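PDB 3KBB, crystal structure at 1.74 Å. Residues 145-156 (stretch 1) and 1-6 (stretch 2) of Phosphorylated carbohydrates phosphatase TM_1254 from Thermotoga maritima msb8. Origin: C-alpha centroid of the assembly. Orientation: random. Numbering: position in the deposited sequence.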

ATOM      1  N   ILE A 145      11.281  -7.339   5.546  1.00 15.99           N
ATOM      2  CA  ILE A 145      10.630  -7.359   4.243  1.00 15.40           C
ATOM      3  C   ILE A 145      11.521  -6.849   3.103  1.00 15.73           C
ATOM      4  O   ILE A 145      11.565  -7.456   2.041  1.00 16.01           O
ATOM      5  CB  ILE A 145       9.265  -6.656   4.285  1.00 15.84           C
ATOM      6  CG1 ILE A 145       8.416  -7.051   3.061  1.00 17.42           C
ATOM      7  CG2 ILE A 145       9.384  -5.161   4.503  1.00 15.45           C
ATOM      8  CD1 ILE A 145       7.004  -6.548   3.113  1.00 20.50           C
ATOM      9  N   TYR A 146      12.238  -5.746   3.349  1.00 15.64           N
ATOM     10  CA  TYR A 146      13.163  -5.240   2.310  1.00 15.86           C
ATOM     11  C   TYR A 146      14.390  -6.119   2.150  1.00 15.50           C
ATOM     12  O   TYR A 146      14.880  -6.255   1.043  1.00 14.18           O
ATOM     13  CB  TYR A 146      13.539  -3.772   2.581  1.00 15.39           C
ATOM     14  CG  TYR A 146      12.384  -2.912   2.103  1.00 16.18           C
ATOM     15  CD1 TYR A 146      12.183  -2.665   0.724  1.00 18.56           C
ATOM     16  CD2 TYR A 146      11.470  -2.370   3.006  1.00 17.48           C
ATOM     17  CE1 TYR A 146      11.106  -1.913   0.278  1.00 21.76           C
ATOM     18  CE2 TYR A 146      10.377  -1.609   2.576  1.00 16.41           C
ATOM     19  CZ  TYR A 146      10.203  -1.391   1.193  1.00 18.36           C
ATOM     20  OH  TYR A 146       9.140  -0.655   0.721  1.00 21.96           O
ATOM     21  N   LEU A 147      14.899  -6.686   3.245  1.00 16.24           N
ATOM     22  CA  LEU A 147      16.019  -7.669   3.163  1.00 16.53           C
ATOM     23  C   LEU A 147      15.618  -8.862   2.282  1.00 17.88           C
ATOM     24  O   LEU A 147      16.423  -9.340   1.456  1.00 18.92           O
ATOM     25  CB  LEU A 147      16.447  -8.090   4.593  1.00 16.27           C
ATOM     26  CG  LEU A 147      17.118  -6.969   5.386  1.00 15.90           C
ATOM     27  CD1 LEU A 147      17.164  -7.376   6.903  1.00 18.42           C
ATOM     28  CD2 LEU A 147      18.521  -6.599   4.855  1.00 18.64           C
ATOM     29  N   LEU A 148      14.373  -9.341   2.415  1.00 18.04           N
ATOM     30  CA  LEU A 148      13.898 -10.464   1.593  1.00 18.01           C
ATOM     31  C   LEU A 148      13.747 -10.043   0.115  1.00 17.95           C
ATOM     32  O   LEU A 148      14.095 -10.814  -0.798  1.00 19.29           O
ATOM     33  CB  LEU A 148      12.565 -10.996   2.138  1.00 17.54           C
ATOM     34  CG  LEU A 148      11.971 -12.271   1.486  1.00 18.26           C
ATOM     35  CD1 LEU A 148      13.005 -13.396   1.397  1.00 20.13           C
ATOM     36  CD2 LEU A 148      10.677 -12.692   2.236  1.00 19.53           C
ATOM     37  N   VAL A 149      13.247  -8.824  -0.125  1.00 16.98           N
ATOM     38  CA  VAL A 149      13.186  -8.300  -1.508  1.00 17.12           C
ATOM     39  C   VAL A 149      14.589  -8.274  -2.126  1.00 18.12           C
ATOM     40  O   VAL A 149      14.751  -8.719  -3.290  1.00 18.24           O
ATOM     41  CB  VAL A 149      12.552  -6.871  -1.592  1.00 16.48           C
ATOM     42  CG1 VAL A 149      12.626  -6.324  -3.060  1.00 18.98           C
ATOM     43  CG2 VAL A 149      11.081  -6.935  -1.167  1.00 19.48           C
ATOM     44  N   LEU A 150      15.576  -7.752  -1.374  1.00 17.71           N
ATOM     45  CA  LEU A 150      16.976  -7.684  -1.829  1.00 17.86           C
ATOM     46  C   LEU A 150      17.521  -9.084  -2.112  1.00 18.98           C
ATOM     47  O   LEU A 150      18.197  -9.300  -3.106  1.00 18.13           O
ATOM     48  CB  LEU A 150      17.864  -6.948  -0.844  1.00 18.39           C
ATOM     49  CG  LEU A 150      17.533  -5.459  -0.634  1.00 17.66           C
ATOM     50  CD1 LEU A 150      18.340  -4.898   0.520  1.00 20.09           C
ATOM     51  CD2 LEU A 150      17.888  -4.778  -1.976  1.00 17.92           C
ATOM     52  N   GLU A 151      17.178 -10.022  -1.228  1.00 19.20           N
ATOM     53  CA  GLU A 151      17.595 -11.424  -1.379  1.00 20.41           C
ATOM     54  C   GLU A 151      17.069 -12.044  -2.636  1.00 20.30           C
ATOM     55  O   GLU A 151      17.838 -12.667  -3.384  1.00 21.70           O
ATOM     56  CB  GLU A 151      17.179 -12.242  -0.171  1.00 20.26           C
ATOM     57  CG  GLU A 151      17.707 -13.704  -0.244  1.00 25.05           C
ATOM     58  CD  GLU A 151      17.605 -14.396   1.076  1.00 32.50           C
ATOM     59  OE1 GLU A 151      16.510 -14.336   1.675  1.00 30.31           O
ATOM     60  OE2 GLU A 151      18.626 -14.980   1.512  1.00 38.70           O
ATOM     61  N   ARG A 152      15.761 -11.920  -2.862  1.00 20.20           N
ATOM     62  CA  ARG A 152      15.118 -12.500  -4.002  1.00 21.33           C
ATOM     63  C   ARG A 152      15.572 -11.827  -5.316  1.00 21.44           C
ATOM     64  O   ARG A 152      15.655 -12.481  -6.348  1.00 22.66           O
ATOM     65  CB  ARG A 152      13.597 -12.443  -3.877  1.00 21.16           C
ATOM     66  CG  ARG A 152      13.025 -13.394  -2.760  1.00 20.53           C
ATOM     67  CD  ARG A 152      11.470 -13.499  -2.811  1.00 24.70           C
ATOM     68  NE  ARG A 152      10.982 -14.292  -1.671  1.00 26.14           N
ATOM     69  CZ  ARG A 152       9.722 -14.348  -1.199  1.00 28.58           C
ATOM     70  NH1 ARG A 152       8.709 -13.689  -1.760  1.00 26.73           N
ATOM     71  NH2 ARG A 152       9.473 -15.131  -0.157  1.00 29.34           N
ATOM     72  N   LEU A 153      15.864 -10.525  -5.271  1.00 20.03           N
ATOM     73  CA  LEU A 153      16.387  -9.823  -6.453  1.00 20.71           C
ATOM     74  C   LEU A 153      17.880 -10.136  -6.727  1.00 21.50           C
ATOM     75  O   LEU A 153      18.375  -9.941  -7.859  1.00 22.20           O
ATOM     76  CB  LEU A 153      16.299  -8.314  -6.198  1.00 18.97           C
ATOM     77  CG  LEU A 153      14.950  -7.618  -6.244  1.00 18.93           C
ATOM     78  CD1 LEU A 153      15.130  -6.231  -5.646  1.00 19.07           C
ATOM     79  CD2 LEU A 153      14.501  -7.501  -7.719  1.00 19.87           C
ATOM     80  N   ASN A 154      18.565 -10.586  -5.685  1.00 20.93           N
ATOM     81  CA  ASN A 154      20.013 -10.731  -5.668  1.00 22.33           C
ATOM     82  C   ASN A 154      20.734  -9.443  -6.102  1.00 22.97           C
ATOM     83  O   ASN A 154      21.548  -9.422  -7.066  1.00 22.59           O
ATOM     84  CB  ASN A 154      20.406 -11.935  -6.541  1.00 24.31           C
ATOM     85  CG  ASN A 154      21.852 -12.277  -6.439  1.00 24.64           C
ATOM     86  OD1 ASN A 154      22.496 -12.072  -5.414  1.00 28.08           O
ATOM     87  ND2 ASN A 154      22.386 -12.826  -7.525  1.00 31.40           N
ATOM     88  N   VAL A 155      20.393  -8.349  -5.417  1.00 22.22           N
ATOM     89  CA  VAL A 155      21.004  -7.034  -5.668  1.00 22.80           C
ATOM     90  C   VAL A 155      21.406  -6.363  -4.352  1.00 22.18           C
ATOM     91  O   VAL A 155      20.827  -6.628  -3.285  1.00 22.45           O
ATOM     92  CB  VAL A 155      20.083  -6.080  -6.531  1.00 23.35           C
ATOM     93  CG1 VAL A 155      19.593  -6.760  -7.785  1.00 21.16           C
ATOM     94  CG2 VAL A 155      18.883  -5.625  -5.715  1.00 25.24           C
ATOM     95  N   VAL A 156      22.409  -5.494  -4.422  1.00 21.31           N
ATOM     96  CA  VAL A 156      22.913  -4.762  -3.249  1.00 20.52           C
ATOM     97  C   VAL A 156      22.028  -3.530  -3.006  1.00 20.46           C
ATOM     98  O   VAL A 156      21.510  -2.983  -3.958  1.00 20.48           O
ATOM     99  CB  VAL A 156      24.385  -4.328  -3.484  1.00 20.59           C
ATOM    100  CG1 VAL A 156      25.233  -5.586  -3.814  1.00 22.66           C
ATOM    101  CG2 VAL A 156      24.480  -3.389  -4.618  1.00 20.11           C
TER
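Stretch 2 1-6: MEAVIF

Residues 145-153 of stretch 1 are helical, and the helix begins earlier in the chain. Backbone hydrogen bonds of the i to i-4 type hold it, from Val149 N to Ile145 O (3.1 Å) through Leu153 N to Val149 O (2.9 Å). Asn154 is the first residue to leave helical geometry. Its phi is positive (phi/psi 52/54), and its N makes a weak hydrogen bond to Glu151 O at 3.2 Å. Val155 N makes another weak one to Leu150 O at 3.3 Å. Val155 and Val156 are extended, with phi/psi of -133/153 and -83/147.

Stretch 2 is extended from Ala3 to Phe6, a strand that continues later in the chain. Glu2, just before it, is in a loop. The strand runs roughly antiparallel to the helix, with 144° between their N-to-C directions. The axes approach to 10.7 Å, which leaves room for side chains between the two backbones. In register, Val149 CA lies 8.2 Å from Ile5 CA, and Val155 CA lies 6.8 Å from Glu2 CA. The chain therefore comes nearer to stretch 2 past the end of the helix.

The strand alternates. Ala3 and Ile5 point toward stretch 1, whereas Val4 and Phe6 point away. Ile5 has the largest covered area in either stretch, 89 Å² of the 330 Å² buried on both sides together. Its CD1 is 3.7 Å from Val149 CG1 and 4.5 Å from Leu150 CD2. Its CG2 meets the edge of the Tyr146 ring, near the ring plane, at 3.8 Å from CE1. Tyr146 and Leu150 set out sideways from the helix, but the ends of their side chains come nearer to the strand.

Leu153 points toward the strand and bridges its two inward residues. Leu153 CD1 is 3.8 Å from Ala3 CB and 4.2 Å from Ile5 CG1. Ala3 also touches the segment after the helix, with its CB 4.2 Å from Val155 CG2. The methyl of Ala3 thus has Leu153 and Val155 as neighbours.

At Glu2 the contact becomes more polar. Glu2 OE1 lies 3.9 Å from Val155 CG1. No direct hydrogen bond joins the two stretches, but one water links them. It donates to Glu2 OE1 at 2.6 Å and accepts from Val156 N at 3.1 Å. Glu2 OE2 is hydrogen-bonded elsewhere in the structure. Met1, a selenomethionine, makes no contact with stretch 1.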

HETATM    1  N   MSE A   1      21.746   1.465 -11.952  1.00 27.71           N
HETATM    2  CA  MSE A   1      20.755   0.962 -10.950  1.00 26.21           C
HETATM    3  C   MSE A   1      20.420  -0.456 -11.391  1.00 25.97           C
HETATM    4  O   MSE A   1      20.440  -0.758 -12.599  1.00 26.72           O
HETATM    5  CB  MSE A   1      19.524   1.845 -10.984  1.00 27.33           C
HETATM    6  CG  MSE A   1      18.765   1.957  -9.672  1.00 28.01           C
HETATM    7 SE   MSE A   1      19.754   2.704  -8.223  1.00 31.69          SE
HETATM    8  CE  MSE A   1      19.747   4.598  -8.876  1.00 31.93           C
ATOM      9  N   GLU A   2      20.106  -1.331 -10.442  1.00 24.19           N
ATOM     10  CA  GLU A   2      19.827  -2.714 -10.793  1.00 22.72           C
ATOM     11  C   GLU A   2      18.402  -3.120 -10.495  1.00 22.10           C
ATOM     12  O   GLU A   2      17.885  -4.077 -11.083  1.00 22.13           O
ATOM     13  CB  GLU A   2      20.822  -3.649 -10.120  1.00 24.03           C
ATOM     14  CG  GLU A   2      22.218  -3.515 -10.747  1.00 26.58           C
ATOM     15  CD  GLU A   2      23.225  -4.545 -10.272  0.50 28.37           C
ATOM     16  OE1 GLU A   2      22.841  -5.492  -9.551  0.50 27.33           O
ATOM     17  OE2 GLU A   2      24.420  -4.405 -10.641  0.50 28.69           O
ATOM     18  N   ALA A   3      17.751  -2.388  -9.590  1.00 19.53           N
ATOM     19  CA  ALA A   3      16.352  -2.668  -9.337  1.00 18.97           C
ATOM     20  C   ALA A   3      15.597  -1.451  -8.821  1.00 17.82           C
ATOM     21  O   ALA A   3      16.178  -0.529  -8.246  1.00 16.73           O
ATOM     22  CB  ALA A   3      16.196  -3.823  -8.338  1.00 18.10           C
ATOM     23  N   VAL A   4      14.291  -1.487  -9.057  1.00 16.88           N
ATOM     24  CA  VAL A   4      13.375  -0.499  -8.493  1.00 17.10           C
ATOM     25  C   VAL A   4      12.288  -1.255  -7.710  1.00 17.86           C
ATOM     26  O   VAL A   4      11.713  -2.232  -8.218  1.00 18.39           O
ATOM     27  CB  VAL A   4      12.725   0.365  -9.595  1.00 18.30           C
ATOM     28  CG1 VAL A   4      11.734   1.375  -9.003  1.00 17.78           C
ATOM     29  CG2 VAL A   4      13.801   1.136 -10.401  1.00 19.32           C
ATOM     30  N   ILE A   5      12.085  -0.862  -6.450  1.00 16.56           N
ATOM     31  CA  ILE A   5      11.134  -1.521  -5.573  1.00 15.61           C
ATOM     32  C   ILE A   5       9.952  -0.588  -5.251  1.00 16.84           C
ATOM     33  O   ILE A   5      10.166   0.563  -4.863  1.00 16.94           O
ATOM     34  CB  ILE A   5      11.817  -1.937  -4.242  1.00 16.70           C
ATOM     35  CG1 ILE A   5      13.117  -2.765  -4.488  1.00 15.65           C
ATOM     36  CG2 ILE A   5      10.806  -2.699  -3.402  1.00 15.72           C
ATOM     37  CD1 ILE A   5      14.031  -2.891  -3.240  1.00 17.32           C
ATOM     38  N   PHE A   6       8.721  -1.074  -5.391  1.00 16.08           N
ATOM     39  CA  PHE A   6       7.537  -0.290  -5.092  1.00 17.61           C
ATOM     40  C   PHE A   6       6.797  -0.882  -3.917  1.00 17.20           C
ATOM     41  O   PHE A   6       6.528  -2.090  -3.887  1.00 18.15           O
ATOM     42  CB  PHE A   6       6.572  -0.298  -6.272  1.00 17.36           C
ATOM     43  CG  PHE A   6       7.010   0.563  -7.428  1.00 18.82           C
ATOM     44  CD1 PHE A   6       6.455   1.841  -7.611  1.00 18.71           C
ATOM     45  CD2 PHE A   6       7.990   0.109  -8.326  1.00 22.23           C
ATOM     46  CE1 PHE A   6       6.860   2.656  -8.709  1.00 19.38           C
ATOM     47  CE2 PHE A   6       8.389   0.917  -9.403  1.00 18.96           C
ATOM     48  CZ  PHE A   6       7.831   2.197  -9.564  1.00 19.54           C
TER
HETATM   49  O   HOH W   1      23.803  -5.652  -7.133  1.00 27.82           O